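Local coordinates for protein CymD (PDB 6Z34) that forms an outer-membrane channel of the FadL family for uptake of monoaromatic hydrocarbons, probably by lateral diffusion, at residues Ala159-Val164 with Asp216-Gly221; Lys233-Ile238 with Ser287-Asp292; Val296-Lys301 with Asn337-Gly342. All coordinates share one frame; numbering follows the deposited sequence.

Interaction 1 of 3, residues Ala159-Val164 with Asp216-Gly221; sequences AVWTSV and DSWGIG
Ala159 begins the pairing with its CB 4.2 Å from CZ3 of Trp218, obliquely placed against that indole, while its backbone faces Ile220 in a non-hydrogen-bonded antiparallel pair. Val160 and Gly219 make the next, hydrogen-bonded pair. Gly219 N gives a short bond to Val160 O (2.6 Å), whereas in the return bond Val160 N sits well above the carbonyl plane of Gly219. On the face away from the two tryptophans, Val160 CG2 reaches Gly221 N at 3.7 Å.

Trp161 has the largest share of the contact. Its CB lies over one face of Trp218, 3.6 Å from the centroid of the six-membered ring, in a CH-pi contact. The two five-membered rings meet obliquely, their planes 44° apart. Trp161 CG is anti to the backbone N (chi1 -179°), beside the carbonyl carbon; from there the indole extends to Asp216. Its NE1 donates a nearly straight bond, 3.1 Å and 168°, to Asp216 OD2, which lies in the ring plane and is met on its anti side. An alanine here would keep the CB over Trp218, but would probably leave Asp216 OD2 without its indole donor and open a gap beside the five-membered ring of Trp218.

Thr162 N bonds to Ser217 O (2.8 Å); the return bond, Ser217 N to Thr162 O, is weak. Ser163 closes the run, its OG 4.1 Å from Asp216 CB.

Val160, Thr162 and Ser217 share the other face of this barrel wall. There Val160 packs on Thr244, Thr162 on Val246 and Leu249, and Ser217 OG bonds to Val246 O. Strand 131-146 lies along the far edge of 159-164, joined through Ile139, Leu137 and Ile135, so the contact is one seam between neighbouring strands of the beta barrel.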
loop_
_atom_site.group_PDB
_atom_site.type_symbol
_atom_site.label_atom_id
_atom_site.label_comp_id
_atom_site.label_asym_id
_atom_site.label_seq_id
_atom_site.Cartn_x
_atom_site.Cartn_y
_atom_site.Cartn_z
ATOM N N ALA A 159 -0.355 -13.941 -0.127
ATOM C CA ALA A 159 0.929 -14.049 0.555
ATOM C C ALA A 159 1.578 -12.678 0.485
ATOM O O ALA A 159 1.585 -12.043 -0.580
ATOM C CB ALA A 159 1.831 -15.093 -0.093
ATOM N N VAL A 160 2.091 -12.207 1.617
ATOM C CA VAL A 160 2.486 -10.811 1.780
ATOM C C VAL A 160 3.904 -10.794 2.328
ATOM O O VAL A 160 4.174 -11.371 3.390
ATOM C CB VAL A 160 1.536 -10.043 2.729
ATOM C CG1 VAL A 160 2.037 -8.619 2.979
ATOM C CG2 VAL A 160 0.050 -10.081 2.232
ATOM N N TRP A 161 4.805 -10.133 1.617
ATOM C CA TRP A 161 6.159 -9.915 2.097
ATOM C C TRP A 161 6.304 -8.434 2.431
ATOM O O TRP A 161 6.128 -7.572 1.558
ATOM C CB TRP A 161 7.197 -10.352 1.063
ATOM C CG TRP A 161 8.604 -10.151 1.558
ATOM C CD1 TRP A 161 9.209 -10.811 2.593
ATOM C CD2 TRP A 161 9.565 -9.215 1.064
ATOM N NE1 TRP A 161 10.481 -10.340 2.771
ATOM C CE2 TRP A 161 10.731 -9.364 1.845
ATOM C CE3 TRP A 161 9.558 -8.273 0.032
ATOM C CZ2 TRP A 161 11.884 -8.603 1.631
ATOM C CZ3 TRP A 161 10.693 -7.515 -0.183
ATOM C CH2 TRP A 161 11.848 -7.689 0.612
ATOM N N THR A 162 6.614 -8.142 3.691
ATOM C CA THR A 162 6.759 -6.778 4.182
ATOM C C THR A 162 8.214 -6.534 4.543
ATOM O O THR A 162 8.818 -7.343 5.255
ATOM C CB THR A 162 5.895 -6.547 5.421
ATOM O OG1 THR A 162 4.534 -6.729 5.077
ATOM C CG2 THR A 162 6.104 -5.145 5.967
ATOM N N SER A 163 8.764 -5.417 4.079
ATOM C CA SER A 163 10.145 -5.051 4.366
ATOM C C SER A 163 10.192 -3.588 4.789
ATOM O O SER A 163 9.575 -2.739 4.138
ATOM C CB SER A 163 11.024 -5.285 3.136
ATOM O OG SER A 163 12.404 -5.226 3.442
ATOM N N VAL A 164 10.909 -3.286 5.876
ATOM C CA VAL A 164 11.064 -1.899 6.323
ATOM C C VAL A 164 12.536 -1.589 6.572
ATOM O O VAL A 164 13.240 -2.359 7.236
ATOM C CB VAL A 164 10.211 -1.583 7.571
ATOM C CG1 VAL A 164 10.616 -2.425 8.724
ATOM C CG2 VAL A 164 10.305 -0.106 7.944
ATOM N N ASP A 216 12.206 -7.772 7.886
ATOM C CA ASP A 216 11.301 -8.289 6.878
ATOM C C ASP A 216 10.571 -9.480 7.459
ATOM O O ASP A 216 11.009 -10.073 8.450
ATOM C CB ASP A 216 12.058 -8.719 5.634
ATOM C CG ASP A 216 12.714 -10.064 5.816
ATOM O OD1 ASP A 216 13.687 -10.139 6.589
ATOM O OD2 ASP A 216 12.269 -11.049 5.196
ATOM N N SER A 217 9.501 -9.874 6.764
ATOM C CA SER A 217 8.558 -10.863 7.255
ATOM C C SER A 217 7.583 -11.231 6.140
ATOM O O SER A 217 7.163 -10.363 5.369
ATOM C CB SER A 217 7.789 -10.296 8.448
ATOM O OG SER A 217 6.938 -11.255 9.012
ATOM N N TRP A 218 7.249 -12.517 6.063
ATOM C CA TRP A 218 6.145 -13.031 5.283
ATOM C C TRP A 218 4.891 -13.014 6.137
ATOM O O TRP A 218 4.946 -13.209 7.350
ATOM C CB TRP A 218 6.447 -14.454 4.799
ATOM C CG TRP A 218 7.361 -14.449 3.616
ATOM C CD1 TRP A 218 8.708 -14.658 3.616
ATOM C CD2 TRP A 218 6.998 -14.153 2.266
ATOM N NE1 TRP A 218 9.207 -14.527 2.338
ATOM C CE2 TRP A 218 8.171 -14.227 1.490
ATOM C CE3 TRP A 218 5.788 -13.855 1.633
ATOM C CZ2 TRP A 218 8.167 -14.021 0.106
ATOM C CZ3 TRP A 218 5.789 -13.638 0.263
ATOM C CH2 TRP A 218 6.969 -13.722 -0.485
ATOM N N GLY A 219 3.764 -12.746 5.503
ATOM C CA GLY A 219 2.510 -12.691 6.228
ATOM C C GLY A 219 1.362 -13.112 5.334
ATOM O O GLY A 219 1.590 -13.719 4.279
ATOM N N ILE A 220 0.130 -12.787 5.721
ATOM C CA ILE A 220 -1.023 -13.250 4.976
ATOM C C ILE A 220 -2.108 -12.192 5.065
ATOM O O ILE A 220 -2.348 -11.622 6.132
ATOM C CB ILE A 220 -1.498 -14.630 5.487
ATOM C CG1 ILE A 220 -2.696 -15.130 4.682
ATOM C CG2 ILE A 220 -1.859 -14.587 6.951
ATOM C CD1 ILE A 220 -3.208 -16.444 5.181
ATOM N N GLY A 221 -2.744 -11.921 3.918
ATOM C CA GLY A 221 -3.909 -11.059 3.821
ATOM C C GLY A 221 -4.969 -11.585 2.856
ATOM O O GLY A 221 -4.942 -12.759 2.464
#

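Interaction 2 of 3, residues Lys233-Ile238 with Ser287-Asp292; sequences KTRVGI and SHEFSD
Thr234 and His288 face each other as a non-hydrogen-bonded pair where one barrel strand begins and its antiparallel neighbour nears its end, just before the chain of 287-292 turns a corner at Phe290. This is the tight part. The Thr234 hydroxyl OG1 meets His288 ND1 at the ring edge, 2.5 Å away, in a short hydrogen bond that is likely to restrain the rotation of the imidazole. The next pair, Arg235 with Ser287, is bonded in both directions: Arg235 N to Ser287 O and Ser287 N to Arg235 O. On the other side of the threonine, Glu289 N donates to Lys233 O (2.9 Å).

Beyond these bonds the contact becomes looser. The bent Lys233 chain runs past His288, its CB 3.6 Å from CE1 of the imidazole, and its NZ makes a weak bond to Phe290 O at 3.4 Å. On the face of Arg235 and Ser287, the guanidinium meets the Glu289 carboxylate at its own edge, near its plane, in a long salt bridge. Guanidinium and carboxylate planes stand 56° apart. The stronger partner of the arginine is elsewhere: NH1 donates to Ala22 O, in the N-terminal segment, which in FadL channels plugs the barrel. A water completes the arginine-glutamate link, accepting from Arg235 NH1 and donating to Glu289 OE2, while Arg235 NH2 makes a weak bond of 3.5 Å to that same OE2.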
loop_
_atom_site.group_PDB
_atom_site.type_symbol
_atom_site.label_atom_id
_atom_site.label_comp_id
_atom_site.label_asym_id
_atom_site.label_seq_id
_atom_site.Cartn_x
_atom_site.Cartn_y
_atom_site.Cartn_z
ATOM N N LYS A 233 -27.841 -0.569 -16.501
ATOM C CA LYS A 233 -26.738 0.372 -16.622
ATOM C C LYS A 233 -25.961 0.572 -15.322
ATOM O O LYS A 233 -24.882 1.175 -15.347
ATOM C CB LYS A 233 -27.255 1.726 -17.126
ATOM C CG LYS A 233 -28.191 1.597 -18.312
ATOM C CD LYS A 233 -27.957 2.672 -19.355
ATOM C CE LYS A 233 -28.492 4.016 -18.912
ATOM N NZ LYS A 233 -28.421 5.013 -20.028
ATOM N N THR A 234 -26.465 0.077 -14.196
ATOM C CA THR A 234 -25.907 0.396 -12.893
ATOM C C THR A 234 -25.522 -0.889 -12.184
ATOM O O THR A 234 -26.379 -1.738 -11.920
ATOM C CB THR A 234 -26.895 1.197 -12.047
ATOM O OG1 THR A 234 -26.953 2.542 -12.542
ATOM C CG2 THR A 234 -26.435 1.223 -10.594
ATOM N N ARG A 235 -24.232 -1.028 -11.895
ATOM C CA ARG A 235 -23.695 -2.149 -11.146
ATOM C C ARG A 235 -23.226 -1.629 -9.799
ATOM O O ARG A 235 -22.708 -0.510 -9.701
ATOM C CB ARG A 235 -22.535 -2.811 -11.915
ATOM C CG ARG A 235 -21.918 -4.049 -11.261
ATOM C CD ARG A 235 -20.784 -4.616 -12.119
ATOM N NE ARG A 235 -21.093 -4.574 -13.546
ATOM C CZ ARG A 235 -20.479 -3.787 -14.428
ATOM N NH1 ARG A 235 -19.512 -2.963 -14.033
ATOM N NH2 ARG A 235 -20.837 -3.820 -15.707
ATOM N N VAL A 236 -23.441 -2.418 -8.754
ATOM C CA VAL A 236 -22.970 -2.045 -7.430
ATOM C C VAL A 236 -21.989 -3.119 -6.960
ATOM O O VAL A 236 -22.112 -4.298 -7.317
ATOM C CB VAL A 236 -24.156 -1.842 -6.453
ATOM C CG1 VAL A 236 -24.956 -3.104 -6.286
ATOM C CG2 VAL A 236 -23.668 -1.361 -5.112
ATOM N N GLY A 237 -20.978 -2.694 -6.207
ATOM C CA GLY A 237 -19.921 -3.590 -5.768
ATOM C C GLY A 237 -19.513 -3.305 -4.336
ATOM O O GLY A 237 -19.530 -2.159 -3.871
ATOM N N ILE A 238 -19.152 -4.371 -3.629
ATOM C CA ILE A 238 -18.745 -4.266 -2.229
ATOM C C ILE A 238 -17.621 -5.260 -1.991
ATOM O O ILE A 238 -17.713 -6.423 -2.404
ATOM C CB ILE A 238 -19.931 -4.524 -1.261
ATOM C CG1 ILE A 238 -19.486 -4.497 0.194
ATOM C CG2 ILE A 238 -20.546 -5.868 -1.456
ATOM C CD1 ILE A 238 -19.229 -3.136 0.716
ATOM N N SER A 287 -20.945 1.645 -10.388
ATOM C CA SER A 287 -20.579 1.982 -11.757
ATOM C C SER A 287 -21.841 2.149 -12.596
ATOM O O SER A 287 -22.744 1.306 -12.546
ATOM C CB SER A 287 -19.712 0.897 -12.383
ATOM O OG SER A 287 -19.337 1.283 -13.689
ATOM N N HIS A 288 -21.888 3.221 -13.381
ATOM C CA HIS A 288 -23.026 3.532 -14.231
ATOM C C HIS A 288 -22.505 3.753 -15.639
ATOM O O HIS A 288 -21.702 4.661 -15.872
ATOM C CB HIS A 288 -23.785 4.768 -13.729
ATOM C CG HIS A 288 -25.075 5.010 -14.447
ATOM N ND1 HIS A 288 -26.196 4.232 -14.249
ATOM C CD2 HIS A 288 -25.420 5.937 -15.374
ATOM C CE1 HIS A 288 -27.175 4.671 -15.021
ATOM N NE2 HIS A 288 -26.730 5.705 -15.711
ATOM N N GLU A 289 -22.944 2.918 -16.565
ATOM C CA GLU A 289 -22.455 2.943 -17.935
ATOM C C GLU A 289 -23.600 3.447 -18.811
ATOM O O GLU A 289 -24.472 2.675 -19.205
ATOM C CB GLU A 289 -21.955 1.551 -18.351
ATOM C CG GLU A 289 -20.621 1.184 -17.716
ATOM C CD GLU A 289 -20.345 -0.320 -17.649
ATOM O OE1 GLU A 289 -20.865 -1.077 -18.496
ATOM O OE2 GLU A 289 -19.591 -0.738 -16.737
ATOM N N PHE A 290 -23.606 4.759 -19.090
ATOM C CA PHE A 290 -24.634 5.343 -19.949
ATOM C C PHE A 290 -24.636 4.721 -21.342
ATOM O O PHE A 290 -25.643 4.808 -22.057
ATOM C CB PHE A 290 -24.443 6.855 -20.086
ATOM C CG PHE A 290 -24.514 7.614 -18.787
ATOM C CD1 PHE A 290 -25.735 7.951 -18.228
ATOM C CD2 PHE A 290 -23.353 8.018 -18.139
ATOM C CE1 PHE A 290 -25.797 8.666 -17.042
ATOM C CE2 PHE A 290 -23.410 8.733 -16.954
ATOM C CZ PHE A 290 -24.636 9.057 -16.405
ATOM N N SER A 291 -23.524 4.116 -21.731
ATOM C CA SER A 291 -23.313 3.437 -22.999
ATOM C C SER A 291 -21.983 2.724 -22.844
ATOM O O SER A 291 -21.315 2.854 -21.818
ATOM C CB SER A 291 -23.301 4.412 -24.172
ATOM O OG SER A 291 -22.148 5.227 -24.126
ATOM N N ASP A 292 -21.592 1.969 -23.862
ATOM C CA ASP A 292 -20.262 1.381 -23.810
ATOM C C ASP A 292 -19.180 2.437 -23.947
ATOM O O ASP A 292 -18.033 2.195 -23.555
ATOM C CB ASP A 292 -20.110 0.312 -24.895
ATOM C CG ASP A 292 -20.494 -1.067 -24.403
ATOM O OD1 ASP A 292 -21.675 -1.429 -24.524
ATOM O OD2 ASP A 292 -19.619 -1.787 -23.877
HETATM O O HOH W 1 -17.279 -2.455 -15.619
#

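Interaction 3 of 3, residues Val296-Lys301 with Asn337-Gly342; sequences VAFDYK and NVYSLG
Tyr300 and Tyr339 face each other as a non-hydrogen-bonded pair, their side chains side by side and pointing the same way. Tyr339 CE1 comes to 3.3 Å from Tyr300 CD1, and the ring planes are 44° apart, neither stacked nor edge-on. Phe298 continues this face: its CZ comes to the edge of the Tyr339 ring, near its plane, 4.0 Å from CD1. Leu341 CB in turn meets the edge of the Phe298 ring at 4.2 Å from CD1. Phe298 CG, anti to the backbone N (chi1 169°), lies 3.7 Å from Ser340 O. Phe298 and Leu341 are on the surface, consistent with a lipid-facing patch of the barrel wall.

On the opposite face, Lys301 CE packs against Val338 CG2 at 3.7 Å, the aliphatic part of the lysine lying alongside the valine. Asp299 and Ser340 sit across from each other between them and the Ala297-Gly342 pair.

The backbone sets this register. Three hydrogen-bonded pairs, Ala297 with Gly342, Asp299 with Ser340 and Lys301 with Val338, give six bonds, among them Asp299 N to Ser340 O at 2.7 Å.

Further out, Asp299 OD2 accepts from both Gly20 N and Ala21 N, and Ser340 OG bonds to Gly17 O. Two adjacent wall strands thus hold the N-terminal segment by hydrogen bonds, consistent with the FadL fold, in which an N-terminal hatch plugs the barrel.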
loop_
_atom_site.group_PDB
_atom_site.type_symbol
_atom_site.label_atom_id
_atom_site.label_comp_id
_atom_site.label_asym_id
_atom_site.label_seq_id
_atom_site.Cartn_x
_atom_site.Cartn_y
_atom_site.Cartn_z
ATOM N N VAL A 296 -19.279 6.360 -15.594
ATOM C CA VAL A 296 -18.802 7.041 -14.394
ATOM C C VAL A 296 -18.883 6.074 -13.222
ATOM O O VAL A 296 -19.811 5.262 -13.126
ATOM C CB VAL A 296 -19.570 8.350 -14.075
ATOM C CG1 VAL A 296 -19.687 9.248 -15.306
ATOM C CG2 VAL A 296 -20.928 8.062 -13.472
ATOM N N ALA A 297 -17.885 6.138 -12.346
ATOM C CA ALA A 297 -17.821 5.284 -11.175
ATOM C C ALA A 297 -17.594 6.151 -9.944
ATOM O O ALA A 297 -17.011 7.238 -10.033
ATOM C CB ALA A 297 -16.710 4.246 -11.316
ATOM N N PHE A 298 -18.075 5.673 -8.795
ATOM C CA PHE A 298 -17.894 6.383 -7.527
ATOM C C PHE A 298 -17.774 5.337 -6.441
ATOM O O PHE A 298 -18.574 4.393 -6.415
ATOM C CB PHE A 298 -19.057 7.327 -7.206
ATOM C CG PHE A 298 -19.036 7.866 -5.787
ATOM C CD1 PHE A 298 -18.338 9.023 -5.477
ATOM C CD2 PHE A 298 -19.724 7.217 -4.768
ATOM C CE1 PHE A 298 -18.315 9.519 -4.175
ATOM C CE2 PHE A 298 -19.700 7.705 -3.466
ATOM C CZ PHE A 298 -18.993 8.857 -3.171
ATOM N N ASP A 299 -16.776 5.494 -5.559
ATOM C CA ASP A 299 -16.531 4.527 -4.494
ATOM C C ASP A 299 -16.349 5.238 -3.165
ATOM O O ASP A 299 -15.817 6.354 -3.093
ATOM C CB ASP A 299 -15.291 3.659 -4.755
ATOM C CG ASP A 299 -15.486 2.672 -5.907
ATOM O OD1 ASP A 299 -16.491 2.771 -6.644
ATOM O OD2 ASP A 299 -14.650 1.758 -6.046
ATOM N N TYR A 300 -16.791 4.567 -2.108
ATOM C CA TYR A 300 -16.586 5.023 -0.750
ATOM C C TYR A 300 -15.821 3.948 -0.008
ATOM O O TYR A 300 -16.165 2.765 -0.100
ATOM C CB TYR A 300 -17.893 5.293 -0.021
ATOM C CG TYR A 300 -17.660 5.385 1.468
ATOM C CD1 TYR A 300 -17.078 6.515 2.021
ATOM C CD2 TYR A 300 -17.992 4.334 2.316
ATOM C CE1 TYR A 300 -16.858 6.612 3.377
ATOM C CE2 TYR A 300 -17.774 4.416 3.670
ATOM C CZ TYR A 300 -17.204 5.559 4.194
ATOM O OH TYR A 300 -16.980 5.662 5.547
ATOM N N LYS A 301 -14.810 4.352 0.750
ATOM C CA LYS A 301 -13.998 3.365 1.438
ATOM C C LYS A 301 -13.654 3.826 2.847
ATOM O O LYS A 301 -13.246 4.971 3.062
ATOM C CB LYS A 301 -12.722 3.064 0.655
ATOM C CG LYS A 301 -11.596 2.734 1.567
ATOM C CD LYS A 301 -10.430 2.171 0.852
ATOM C CE LYS A 301 -9.425 3.234 0.636
ATOM N NZ LYS A 301 -8.149 2.541 0.386
ATOM N N ASN A 337 -11.778 7.683 5.906
ATOM C CA ASN A 337 -12.724 7.593 4.800
ATOM C C ASN A 337 -12.039 8.046 3.527
ATOM O O ASN A 337 -11.233 8.984 3.538
ATOM C CB ASN A 337 -13.963 8.455 5.017
ATOM C CG ASN A 337 -14.773 8.013 6.193
ATOM O OD1 ASN A 337 -15.620 7.138 6.079
ATOM N ND2 ASN A 337 -14.549 8.642 7.329
ATOM N N VAL A 338 -12.359 7.373 2.433
ATOM C CA VAL A 338 -11.897 7.780 1.118
ATOM C C VAL A 338 -13.087 7.789 0.181
ATOM O O VAL A 338 -13.922 6.876 0.207
ATOM C CB VAL A 338 -10.781 6.861 0.583
ATOM C CG1 VAL A 338 -10.314 7.358 -0.769
ATOM C CG2 VAL A 338 -9.616 6.815 1.566
ATOM N N TYR A 339 -13.166 8.831 -0.632
ATOM C CA TYR A 339 -14.171 8.952 -1.671
ATOM C C TYR A 339 -13.450 9.046 -3.000
ATOM O O TYR A 339 -12.544 9.874 -3.146
ATOM C CB TYR A 339 -15.046 10.182 -1.462
ATOM C CG TYR A 339 -15.704 10.252 -0.112
ATOM C CD1 TYR A 339 -16.940 9.655 0.114
ATOM C CD2 TYR A 339 -15.105 10.946 0.937
ATOM C CE1 TYR A 339 -17.559 9.737 1.354
ATOM C CE2 TYR A 339 -15.712 11.036 2.178
ATOM C CZ TYR A 339 -16.936 10.426 2.380
ATOM O OH TYR A 339 -17.534 10.506 3.611
ATOM N N SER A 340 -13.865 8.215 -3.961
ATOM C CA SER A 340 -13.272 8.149 -5.295
ATOM C C SER A 340 -14.341 8.375 -6.363
ATOM O O SER A 340 -15.388 7.718 -6.352
ATOM C CB SER A 340 -12.595 6.787 -5.541
ATOM O OG SER A 340 -11.486 6.571 -4.687
ATOM N N LEU A 341 -14.041 9.251 -7.321
ATOM C CA LEU A 341 -14.962 9.614 -8.387
ATOM C C LEU A 341 -14.179 9.755 -9.681
ATOM O O LEU A 341 -13.253 10.570 -9.747
ATOM C CB LEU A 341 -15.681 10.935 -8.058
ATOM C CG LEU A 341 -16.584 11.597 -9.109
ATOM C CD1 LEU A 341 -17.714 10.662 -9.591
ATOM C CD2 LEU A 341 -17.168 12.923 -8.566
ATOM N N GLY A 342 -14.556 8.981 -10.713
ATOM C CA GLY A 342 -13.936 9.108 -12.020
ATOM C C GLY A 342 -14.881 8.811 -13.171
ATOM O O GLY A 342 -16.000 8.329 -12.977
#

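Interactions 2 and 3 are neighbours, with centres 13 Å apart, and share the wall formed by strands 281-289 and 294-303. His288 N lies 2.9 Å from Val296 O, a probable hydrogen bond, and Phe290 CE2 packs on Val296 CG1 at 4.1 Å. Both also reach the N-terminal segment, probably the plug of the barrel as in other FadL channels, through Ala22 in one case and Gly17, Gly20 and Ala21 in the other. Interaction 1 lies on the opposite side of the chain's centre, 35 Å from interaction 2 and 28 Å from interaction 3 between centres. It connects to interaction 2 through strands 198-229 and 234-259, which are consecutive and paired.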